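Local atomic coordinates of glycoside hydrolase family 31 (Kribbella flavida DSM 17836, PDB entry 5X3I), a protein that hydrolyses the alpha-1,3-glucosidic linkages of the cyclic tetrasaccharide cyclobis-(1-6)-alpha-nigerosyl, releasing isomaltose during intracellular breakdown of this starch-derived sugar. Residues 356-366 with 454-463; 577-588 with 721-729. The protein carries 1 engineered substitution. All blocks are in the same frame, centred on the assembly; numbering follows the deposited sequence.

Contact 1 (356-366 with 454-463); sequences GSAHRAEDFSY and EKRRYLVEHF
Phe-364 and Tyr-458 form an offset stack, ring centroids 4.9 Å apart and planes tilted by 30°. Phe-364 CE2 sits over one face of the tyrosine, toward the rim, 3.5 Å from Tyr-458 CZ; CG of Leu-459 lies over the opposite face, and the carbonyl O of Lys-455 meets the edge in plane. The tyrosine CG stands between its own backbone N and carbonyl carbon (chi1 77°), which turns the ring toward 356-366. Its OH is held by Thr-343 O and takes a hydrogen bond from a water that also bonds Tyr-366 OH; that water rests over the centre of the Phe-364 ring. Tyr-366 OH in turn comes to the edge of the Phe-463 ring, 3.3 Å from Phe-463 CZ. On the His-462 ring, Ala-361 CB makes a CH-pi contact over the face, 4.0 Å from the centroid.

At the other end Lys-455 runs extended and then bends at its last torsion (chi4 -55°), bringing NZ to 2.7 Å from Gly-356 O, above the carbonyl plane. Between these ends Ala-358 CB packs 3.6 Å from Glu-454 O, and two waters link the backbone of His-359 to Glu-454, Lys-455 and Tyr-458.

This is structural packing in the TIM-barrel domain, away from the active-site residues. Segment 356-366, with a 3-10 turn at 361-363, lies along 454-463 from the type I turn at Glu-454 to Arg-457, past helix 457-461, to Phe-463. Strand 348-349 pairs with 365-366 and touches Phe-364, helix 375-384 packs on Phe-463, and helix 496-510 packs against Arg-456, Arg-457 and Val-460.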
# COMPACT_ATOMS: atom_id res chain seq x y z
N GLY A 356 21.67 21.07 10.21
CA GLY A 356 20.74 20.19 9.54
C GLY A 356 20.81 20.24 8.02
O GLY A 356 19.88 19.81 7.34
N SER A 357 21.90 20.77 7.48
CA SER A 357 22.12 20.78 6.05
C SER A 357 22.51 19.38 5.57
O SER A 357 23.01 18.58 6.34
CB SER A 357 23.20 21.79 5.66
OG SER A 357 24.42 21.51 6.32
N ALA A 358 22.29 19.11 4.29
CA ALA A 358 22.63 17.84 3.69
C ALA A 358 24.15 17.66 3.53
O ALA A 358 24.88 18.64 3.44
CB ALA A 358 21.95 17.71 2.35
N HIS A 359 24.60 16.41 3.46
CA HIS A 359 26.03 16.08 3.28
C HIS A 359 26.41 15.89 1.82
O HIS A 359 25.59 15.45 1.02
CB HIS A 359 26.41 14.81 4.03
CG HIS A 359 26.47 14.98 5.51
ND1 HIS A 359 27.51 15.61 6.15
CD2 HIS A 359 25.60 14.61 6.48
CE1 HIS A 359 27.28 15.63 7.45
NE2 HIS A 359 26.13 15.03 7.68
N ARG A 360 27.63 16.26 1.46
CA ARG A 360 28.16 15.82 0.17
C ARG A 360 28.87 14.48 0.35
O ARG A 360 29.15 14.07 1.48
CB ARG A 360 29.11 16.87 -0.40
CG ARG A 360 28.77 18.31 0.00
CD ARG A 360 29.85 19.30 -0.43
NE ARG A 360 29.76 19.62 -1.86
CZ ARG A 360 30.77 20.07 -2.59
NH1 ARG A 360 31.97 20.25 -2.05
NH2 ARG A 360 30.57 20.33 -3.88
N ALA A 361 29.28 13.86 -0.75
CA ALA A 361 29.85 12.51 -0.70
C ALA A 361 31.20 12.51 0.02
O ALA A 361 31.51 11.60 0.78
CB ALA A 361 30.02 11.96 -2.10
N GLU A 362 31.96 13.57 -0.19
CA GLU A 362 33.30 13.66 0.35
C GLU A 362 33.31 13.91 1.87
O GLU A 362 34.36 13.83 2.49
CB GLU A 362 34.10 14.74 -0.38
CG GLU A 362 33.50 16.13 -0.29
CD GLU A 362 32.53 16.46 -1.41
OE1 GLU A 362 31.99 15.54 -2.08
OE2 GLU A 362 32.30 17.68 -1.63
N ASP A 363 32.15 14.19 2.46
CA ASP A 363 32.05 14.30 3.92
C ASP A 363 32.33 12.96 4.61
O ASP A 363 32.68 12.93 5.78
CB ASP A 363 30.66 14.77 4.38
CG ASP A 363 30.29 16.14 3.85
OD1 ASP A 363 31.15 16.89 3.35
OD2 ASP A 363 29.10 16.48 3.97
N PHE A 364 32.12 11.87 3.88
CA PHE A 364 32.08 10.55 4.50
C PHE A 364 33.38 9.76 4.33
O PHE A 364 33.98 9.74 3.26
CB PHE A 364 30.92 9.73 3.92
CG PHE A 364 29.56 10.33 4.17
CD1 PHE A 364 29.01 10.34 5.45
CD2 PHE A 364 28.82 10.88 3.13
CE1 PHE A 364 27.76 10.89 5.68
CE2 PHE A 364 27.56 11.43 3.35
CZ PHE A 364 27.03 11.44 4.63
N SER A 365 33.81 9.11 5.40
CA SER A 365 34.85 8.08 5.32
C SER A 365 34.23 6.76 5.69
O SER A 365 33.33 6.72 6.51
CB SER A 365 36.03 8.38 6.24
OG SER A 365 36.49 9.70 6.06
N TYR A 366 34.73 5.68 5.10
CA TYR A 366 34.23 4.35 5.37
C TYR A 366 35.39 3.48 5.88
O TYR A 366 36.40 3.31 5.21
CB TYR A 366 33.57 3.77 4.11
CG TYR A 366 32.49 4.70 3.58
CD1 TYR A 366 31.19 4.62 4.06
CD2 TYR A 366 32.79 5.68 2.64
CE1 TYR A 366 30.20 5.49 3.60
CE2 TYR A 366 31.81 6.54 2.18
CZ TYR A 366 30.51 6.44 2.67
OH TYR A 366 29.55 7.30 2.22
N GLU A 454 17.40 16.11 -0.70
CA GLU A 454 18.77 16.61 -0.87
C GLU A 454 19.75 15.79 -0.03
O GLU A 454 20.89 15.62 -0.40
CB GLU A 454 18.88 18.09 -0.50
CG GLU A 454 20.23 18.72 -0.82
CD GLU A 454 20.51 18.83 -2.32
OE1 GLU A 454 19.61 18.61 -3.15
OE2 GLU A 454 21.66 19.14 -2.66
N LYS A 455 19.28 15.28 1.10
CA LYS A 455 20.12 14.46 1.97
C LYS A 455 20.51 13.14 1.31
O LYS A 455 21.55 12.56 1.63
CB LYS A 455 19.40 14.21 3.30
CG LYS A 455 18.98 15.50 4.01
CD LYS A 455 18.48 15.26 5.42
CE LYS A 455 18.03 16.58 6.07
NZ LYS A 455 19.09 17.61 6.04
N ARG A 456 19.67 12.69 0.38
CA ARG A 456 19.91 11.45 -0.35
C ARG A 456 20.63 11.65 -1.70
O ARG A 456 20.96 10.68 -2.38
CB ARG A 456 18.58 10.72 -0.59
CG ARG A 456 17.93 10.10 0.64
CD ARG A 456 17.18 11.09 1.53
NE ARG A 456 16.52 10.37 2.61
CZ ARG A 456 16.08 10.90 3.74
NH1 ARG A 456 16.17 12.20 3.98
NH2 ARG A 456 15.53 10.10 4.64
N ARG A 457 20.84 12.91 -2.08
CA ARG A 457 21.33 13.20 -3.43
C ARG A 457 22.66 12.51 -3.75
O ARG A 457 22.83 11.96 -4.83
CB ARG A 457 21.45 14.71 -3.66
CG ARG A 457 21.97 15.09 -5.05
CD ARG A 457 21.80 16.58 -5.35
NE ARG A 457 20.39 16.94 -5.36
CZ ARG A 457 19.57 16.71 -6.38
NH1 ARG A 457 20.03 16.15 -7.50
NH2 ARG A 457 18.29 17.04 -6.29
N TYR A 458 23.59 12.52 -2.79
CA TYR A 458 24.90 11.90 -3.02
C TYR A 458 24.78 10.39 -3.27
O TYR A 458 25.64 9.79 -3.91
CB TYR A 458 25.85 12.17 -1.85
CG TYR A 458 25.58 11.31 -0.64
CD1 TYR A 458 24.55 11.61 0.24
CD2 TYR A 458 26.37 10.20 -0.36
CE1 TYR A 458 24.30 10.83 1.35
CE2 TYR A 458 26.13 9.41 0.76
CZ TYR A 458 25.09 9.73 1.61
OH TYR A 458 24.83 8.96 2.71
N LEU A 459 23.70 9.77 -2.79
CA LEU A 459 23.50 8.34 -3.01
C LEU A 459 23.26 8.05 -4.48
O LEU A 459 23.75 7.05 -5.00
CB LEU A 459 22.34 7.80 -2.17
CG LEU A 459 22.45 7.91 -0.65
CD1 LEU A 459 21.07 7.73 -0.01
CD2 LEU A 459 23.44 6.88 -0.09
N VAL A 460 22.50 8.92 -5.14
CA VAL A 460 22.27 8.78 -6.58
C VAL A 460 23.41 9.37 -7.44
O VAL A 460 23.80 8.77 -8.44
CB VAL A 460 20.94 9.43 -7.02
CG1 VAL A 460 20.68 9.13 -8.47
CG2 VAL A 460 19.78 8.88 -6.20
N GLU A 461 23.94 10.53 -7.06
CA GLU A 461 24.92 11.21 -7.91
C GLU A 461 26.35 10.65 -7.76
O GLU A 461 27.05 10.47 -8.74
CB GLU A 461 24.88 12.72 -7.65
CG GLU A 461 23.57 13.32 -8.11
CD GLU A 461 23.54 14.84 -8.12
OE1 GLU A 461 24.52 15.47 -7.69
OE2 GLU A 461 22.50 15.39 -8.53
N HIS A 462 26.78 10.37 -6.53
CA HIS A 462 28.09 9.76 -6.31
C HIS A 462 28.00 8.24 -6.40
O HIS A 462 28.70 7.63 -7.20
CB HIS A 462 28.69 10.18 -4.97
CG HIS A 462 29.97 9.47 -4.65
ND1 HIS A 462 31.15 9.71 -5.32
CD2 HIS A 462 30.25 8.50 -3.74
CE1 HIS A 462 32.10 8.93 -4.83
NE2 HIS A 462 31.58 8.19 -3.87
N PHE A 463 27.20 7.61 -5.54
CA PHE A 463 27.14 6.15 -5.52
C PHE A 463 26.36 5.52 -6.68
O PHE A 463 26.40 4.32 -6.85
CB PHE A 463 26.58 5.66 -4.18
CG PHE A 463 27.52 5.88 -3.03
CD1 PHE A 463 28.66 5.10 -2.90
CD2 PHE A 463 27.28 6.88 -2.11
CE1 PHE A 463 29.54 5.31 -1.86
CE2 PHE A 463 28.15 7.09 -1.06
CZ PHE A 463 29.29 6.31 -0.93
O HOH W 1 21.48 16.20 6.98
O HOH W 2 23.57 14.79 -0.71
O HOH W 3 23.03 13.91 3.77
O HOH W 4 27.17 7.55 3.87

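Contact 2 (577-588 with 721-729); sequences ELYLRAAAASAF and VPLEVVPVY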
# COMPACT_ATOMS: atom_id res chain seq x y z
N GLU A 577 6.67 -26.46 -2.50
CA GLU A 577 5.55 -26.42 -3.43
C GLU A 577 4.96 -25.01 -3.56
O GLU A 577 4.76 -24.53 -4.67
CB GLU A 577 4.46 -27.41 -3.03
CG GLU A 577 3.24 -27.39 -3.94
CD GLU A 577 2.17 -28.38 -3.52
OE1 GLU A 577 2.19 -28.82 -2.36
OE2 GLU A 577 1.31 -28.73 -4.36
N LEU A 578 4.68 -24.37 -2.44
CA LEU A 578 4.19 -22.99 -2.46
C LEU A 578 5.20 -22.06 -3.14
O LEU A 578 4.84 -21.26 -3.98
CB LEU A 578 3.90 -22.49 -1.05
CG LEU A 578 3.59 -21.00 -0.90
CD1 LEU A 578 2.39 -20.61 -1.73
CD2 LEU A 578 3.41 -20.60 0.56
N TYR A 579 6.47 -22.20 -2.77
CA TYR A 579 7.52 -21.34 -3.32
C TYR A 579 7.57 -21.43 -4.85
O TYR A 579 7.54 -20.42 -5.53
CB TYR A 579 8.87 -21.72 -2.72
CG TYR A 579 10.03 -20.81 -3.08
CD1 TYR A 579 10.11 -19.52 -2.57
CD2 TYR A 579 11.06 -21.25 -3.89
CE1 TYR A 579 11.19 -18.69 -2.88
CE2 TYR A 579 12.14 -20.44 -4.20
CZ TYR A 579 12.20 -19.16 -3.69
OH TYR A 579 13.28 -18.36 -4.00
N LEU A 580 7.58 -22.65 -5.37
CA LEU A 580 7.69 -22.86 -6.82
C LEU A 580 6.41 -22.52 -7.57
O LEU A 580 6.47 -22.06 -8.70
CB LEU A 580 8.12 -24.29 -7.12
CG LEU A 580 9.58 -24.57 -6.75
CD1 LEU A 580 9.87 -26.06 -6.77
CD2 LEU A 580 10.52 -23.81 -7.68
N ARG A 581 5.25 -22.75 -6.96
CA ARG A 581 4.00 -22.28 -7.56
C ARG A 581 4.01 -20.76 -7.63
O ARG A 581 3.66 -20.17 -8.63
CB ARG A 581 2.77 -22.76 -6.77
CG ARG A 581 2.52 -24.26 -6.78
CD ARG A 581 2.45 -24.85 -8.18
NE ARG A 581 1.81 -26.16 -8.18
CZ ARG A 581 1.84 -27.01 -9.20
NH1 ARG A 581 2.48 -26.70 -10.31
NH2 ARG A 581 1.22 -28.18 -9.10
N ALA A 582 4.43 -20.13 -6.54
CA ALA A 582 4.52 -18.67 -6.49
C ALA A 582 5.53 -18.16 -7.51
O ALA A 582 5.23 -17.25 -8.27
CB ALA A 582 4.90 -18.21 -5.11
N ALA A 583 6.71 -18.76 -7.52
CA ALA A 583 7.78 -18.33 -8.41
C ALA A 583 7.35 -18.43 -9.87
O ALA A 583 7.59 -17.52 -10.66
CB ALA A 583 9.05 -19.13 -8.17
N ALA A 584 6.70 -19.54 -10.23
CA ALA A 584 6.29 -19.75 -11.61
C ALA A 584 5.28 -18.71 -12.08
O ALA A 584 5.43 -18.14 -13.16
CB ALA A 584 5.73 -21.14 -11.80
N ALA A 585 4.26 -18.45 -11.27
CA ALA A 585 3.26 -17.45 -11.62
C ALA A 585 3.88 -16.06 -11.67
O ALA A 585 3.54 -15.26 -12.53
CB ALA A 585 2.09 -17.47 -10.61
N SER A 586 4.80 -15.79 -10.76
CA SER A 586 5.39 -14.45 -10.65
C SER A 586 6.27 -14.10 -11.86
O SER A 586 6.36 -12.93 -12.23
CB SER A 586 6.21 -14.34 -9.37
OG SER A 586 5.36 -14.46 -8.25
N ALA A 587 6.87 -15.11 -12.47
CA ALA A 587 7.64 -14.93 -13.71
C ALA A 587 6.76 -14.36 -14.84
O ALA A 587 7.25 -13.84 -15.83
CB ALA A 587 8.26 -16.26 -14.13
N PHE A 588 5.47 -14.56 -14.68
CA PHE A 588 4.42 -14.02 -15.54
C PHE A 588 3.68 -12.75 -15.01
O PHE A 588 2.52 -12.50 -15.37
CB PHE A 588 3.51 -15.16 -15.95
CG PHE A 588 4.23 -16.18 -16.80
CD1 PHE A 588 4.73 -17.34 -16.25
CD2 PHE A 588 4.48 -15.93 -18.14
CE1 PHE A 588 5.40 -18.26 -17.02
CE2 PHE A 588 5.16 -16.85 -18.92
CZ PHE A 588 5.63 -18.01 -18.36
N VAL A 721 -0.10 -30.26 -14.34
CA VAL A 721 0.71 -29.20 -13.75
C VAL A 721 1.77 -29.73 -12.80
O VAL A 721 1.68 -29.56 -11.59
CB VAL A 721 -0.17 -28.17 -13.03
CG1 VAL A 721 -0.81 -27.24 -14.03
CG2 VAL A 721 -1.24 -28.86 -12.18
N PRO A 722 2.82 -30.36 -13.36
CA PRO A 722 4.00 -30.64 -12.54
C PRO A 722 4.62 -29.30 -12.14
O PRO A 722 4.25 -28.29 -12.72
CB PRO A 722 4.91 -31.41 -13.49
CG PRO A 722 4.52 -30.92 -14.84
CD PRO A 722 3.04 -30.70 -14.77
N LEU A 723 5.51 -29.28 -11.16
CA LEU A 723 6.02 -28.02 -10.64
C LEU A 723 6.71 -27.14 -11.69
O LEU A 723 6.81 -25.93 -11.53
CB LEU A 723 6.97 -28.28 -9.47
CG LEU A 723 6.24 -28.81 -8.23
CD1 LEU A 723 7.15 -29.01 -7.04
CD2 LEU A 723 5.11 -27.87 -7.86
N GLU A 724 7.15 -27.72 -12.80
CA GLU A 724 7.85 -26.91 -13.79
C GLU A 724 6.89 -26.20 -14.73
O GLU A 724 7.31 -25.48 -15.63
CB GLU A 724 8.83 -27.77 -14.60
CG GLU A 724 8.19 -28.76 -15.54
CD GLU A 724 8.15 -30.16 -14.96
OE1 GLU A 724 7.98 -31.11 -15.75
OE2 GLU A 724 8.28 -30.32 -13.72
N VAL A 725 5.59 -26.38 -14.51
CA VAL A 725 4.59 -25.80 -15.39
C VAL A 725 3.58 -24.94 -14.64
O VAL A 725 3.11 -25.30 -13.57
CB VAL A 725 3.83 -26.93 -16.16
CG1 VAL A 725 2.48 -26.44 -16.68
CG2 VAL A 725 4.69 -27.46 -17.29
N VAL A 726 3.29 -23.77 -15.19
CA VAL A 726 2.08 -23.04 -14.85
C VAL A 726 1.38 -22.86 -16.17
O VAL A 726 2.03 -22.56 -17.17
CB VAL A 726 2.36 -21.66 -14.17
CG1 VAL A 726 3.37 -20.83 -14.97
CG2 VAL A 726 1.08 -20.87 -13.98
N PRO A 727 0.05 -23.04 -16.20
CA PRO A 727 -0.62 -22.96 -17.50
C PRO A 727 -0.53 -21.58 -18.10
O PRO A 727 -0.88 -20.59 -17.45
CB PRO A 727 -2.07 -23.35 -17.17
CG PRO A 727 -1.95 -24.22 -15.97
CD PRO A 727 -0.83 -23.63 -15.17
N VAL A 728 -0.09 -21.52 -19.35
CA VAL A 728 0.08 -20.29 -20.09
C VAL A 728 -0.30 -20.56 -21.53
O VAL A 728 0.09 -21.57 -22.10
CB VAL A 728 1.54 -19.76 -20.03
CG1 VAL A 728 1.72 -18.58 -20.98
CG2 VAL A 728 1.93 -19.39 -18.63
N TYR A 729 -1.06 -19.65 -22.12
CA TYR A 729 -1.52 -19.84 -23.48
C TYR A 729 -1.28 -18.58 -24.28
O TYR A 729 -1.42 -17.48 -23.77
CB TYR A 729 -3.01 -20.22 -23.49
CG TYR A 729 -3.28 -21.52 -22.76
CD1 TYR A 729 -3.25 -22.73 -23.43
CD2 TYR A 729 -3.53 -21.53 -21.40
CE1 TYR A 729 -3.46 -23.91 -22.77
CE2 TYR A 729 -3.75 -22.72 -20.73
CZ TYR A 729 -3.72 -23.90 -21.43
OH TYR A 729 -3.93 -25.09 -20.77
O HOH W 5 5.44 -24.26 -10.21
O HOH W 6 2.90 -23.86 -11.36
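From CB, Arg-581 sends CG anti to its carbonyl carbon (chi1 -66°), and the chain bends at chi2 as it leaves helix 576-586 for 721-729. Farther out, Arg-581 CD and NE both run beside Leu-723 CD2, NE at 3.7 Å, and that same methyl sits over the centre of the guanidinium, 3.6 Å from CZ of Arg-581. At the tip two nitrogens grip one oxygen end-on. Arg-581 NH2 is 2.9 Å from Val-721 O in a fairly straight bond (160°). Arg-581 NH1 is 3.2 Å from Val-721 O, and both bonds lie in the guanidinium plane. NH1 adds a weak bond to Pro-722 O and a water shared with Val-725 O. A leucine here would probably leave Val-721 O without its two donors and the 722-725 turn less firmly held.

Farther along the helix, Val-726 CG1 packs 4.0 Å from Ala-584 CB and also touches Phe-588. Over the centre of the Phe-588 ring stands Val-728 CG2, 3.9 Å from the centroid in a CH-pi contact. Such a buried seam, a barrel helix against a loop running into strand 728-731, joins the catalytic TIM barrel to the C-terminal beta domain of this family 31 glycoside hydrolase.

In the fold
Contact 1 and contact 2 lie in series along the chain, the first closing before the second opens, with centres 43 Å apart and nearest atoms about 26 Å apart. Segments 356-366, 454-463 and 577-588 belong to the TIM-barrel domain. Contact 1 stays within it, joining the excursion after strand 330-333 to the connection that leads into strand 467-470. Contact 2 reaches outward: helix 576-586, between the last two strands of the eight-stranded parallel barrel, meets the C-terminal domain, whose strand 728-731 belongs to a six-stranded antiparallel sheet. One contact thus packs the barrel's own periphery, while the other fixes a neighbouring domain to it.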